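Local coordinates for hypothetical glycoside hydrolase (Parabacteroides distasonis, PDB 3TAW), which is of unknown function but is a glycoside hydrolase-like protein with a beta-propeller fold built largely from antiparallel strands, at residues P307-D310 and F311-S314. Numbering follows the deposited sequence.
Sequences PTDD and FEKS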
loop_
_atom_site.group_PDB
_atom_site.type_symbol
_atom_site.label_atom_id
_atom_site.label_comp_id
_atom_site.label_asym_id
_atom_site.label_seq_id
_atom_site.Cartn_x
_atom_site.Cartn_y
_atom_site.Cartn_z
ATOM N N PRO A 307 13.018 10.005 3.742
ATOM C CA PRO A 307 14.153 9.634 2.881
ATOM C C PRO A 307 15.489 10.029 3.510
ATOM O O PRO A 307 15.682 11.186 3.923
ATOM C CB PRO A 307 13.880 10.390 1.595
ATOM C CG PRO A 307 12.402 10.529 1.558
ATOM C CD PRO A 307 12.017 10.794 2.997
ATOM N N THR A 308 16.394 9.058 3.582
ATOM C CA THR A 308 17.668 9.211 4.281
ATOM C C THR A 308 18.816 8.721 3.417
ATOM O O THR A 308 19.760 9.476 3.159
ATOM C CB THR A 308 17.630 8.459 5.609
ATOM O OG1 THR A 308 16.504 8.950 6.377
ATOM C CG2 THR A 308 18.937 8.646 6.400
ATOM N N ASP A 309 18.741 7.473 2.962
ATOM C CA ASP A 309 19.738 6.950 2.023
ATOM C C ASP A 309 19.533 7.539 0.619
ATOM O O ASP A 309 18.433 7.951 0.266
ATOM C CB ASP A 309 19.714 5.416 2.004
ATOM C CG ASP A 309 20.216 4.824 3.302
ATOM O OD1 ASP A 309 21.138 5.435 3.876
ATOM O OD2 ASP A 309 19.691 3.781 3.768
ATOM N N ASP A 310 20.600 7.578 -0.176
ATOM C CA ASP A 310 20.533 8.250 -1.481
ATOM C C ASP A 310 19.490 7.642 -2.434
ATOM O O ASP A 310 18.852 8.362 -3.208
ATOM C CB ASP A 310 21.928 8.352 -2.142
ATOM C CG ASP A 310 22.600 6.991 -2.397
ATOM O OD1 ASP A 310 22.126 5.941 -1.934
ATOM O OD2 ASP A 310 23.640 6.986 -3.087
ATOM N N PHE A 311 19.283 6.330 -2.353
ATOM C CA PHE A 311 18.285 5.664 -3.203
ATOM C C PHE A 311 16.831 5.841 -2.732
ATOM O O PHE A 311 15.900 5.442 -3.433
ATOM C CB PHE A 311 18.626 4.175 -3.329
ATOM C CG PHE A 311 18.767 3.476 -2.018
ATOM C CD1 PHE A 311 17.639 3.006 -1.348
ATOM C CD2 PHE A 311 20.009 3.250 -1.463
ATOM C CE1 PHE A 311 17.743 2.350 -0.144
ATOM C CE2 PHE A 311 20.124 2.578 -0.226
ATOM C CZ PHE A 311 18.982 2.131 0.422
ATOM N N GLU A 312 16.658 6.422 -1.540
ATOM C CA GLU A 312 15.362 6.907 -1.043
ATOM C C GLU A 312 15.112 8.363 -1.429
ATOM O O GLU A 312 13.972 8.748 -1.710
ATOM C CB GLU A 312 15.282 6.779 0.489
ATOM C CG GLU A 312 15.419 5.368 1.019
ATOM C CD GLU A 312 15.616 5.274 2.515
ATOM O OE1 GLU A 312 15.897 6.301 3.181
ATOM O OE2 GLU A 312 15.476 4.151 3.054
ATOM N N LYS A 313 16.181 9.154 -1.463
ATOM C CA LYS A 313 16.088 10.609 -1.689
ATOM C C LYS A 313 15.792 10.984 -3.130
ATOM O O LYS A 313 15.242 12.068 -3.387
ATOM C CB LYS A 313 17.360 11.327 -1.221
ATOM C CG LYS A 313 17.445 11.460 0.297
ATOM C CD LYS A 313 18.747 12.100 0.720
ATOM C CE LYS A 313 18.736 12.386 2.206
ATOM N NZ LYS A 313 19.994 13.080 2.667
ATOM N N SER A 314 16.170 10.112 -4.068
ATOM C CA SER A 314 15.954 10.371 -5.491
ATOM C C SER A 314 15.985 9.071 -6.297
ATOM O O SER A 314 16.735 8.156 -5.985
ATOM C CB SER A 314 17.002 11.359 -6.009
ATOM O OG SER A 314 16.728 11.786 -7.337
HETATM O O HOH W 1 17.533 2.211 3.566
#
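Glu312 turns its carboxylate back over the start of its own short helix, 310-313, and takes the backbone N-H groups of Thr308 and Asp309; this is one half of a capping box, the N3 glutamate returning to the N-cap N-H, in the connection between strands 296-299 and 322-330 of the beta-propeller. With CG anti to its carbonyl carbon (chi1 -60°) and the chain extended beyond, OE1 reaches Thr308 N at 2.8 Å, nearly along the C-O axis, while Asp309 N, at 3.1 Å from OE1, comes from above the carboxylate plane. Arg19 adds a salt bridge to OE1, which probably favours the charged form of this buried acid, and OE2 is hydrogen-bonded to the hydroxyl of Tyr338. The reciprocal half is missing, for the Asp309 side chain makes no capping bond; its CB instead lies off-centre over one face of the Phe311 ring, in a CH-pi contact 3.9 Å from the centroid. Its carbonyl O accepts from both Glu312 N and Lys313 N, closing the turn. The extended Lys313 chain runs past Pro307, CG 3.9 Å from Pro307 CB. Between the like-charged carboxylates, one water donates to Asp309 OD2 at 2.7 Å and to Glu312 OE2 at 2.9 Å.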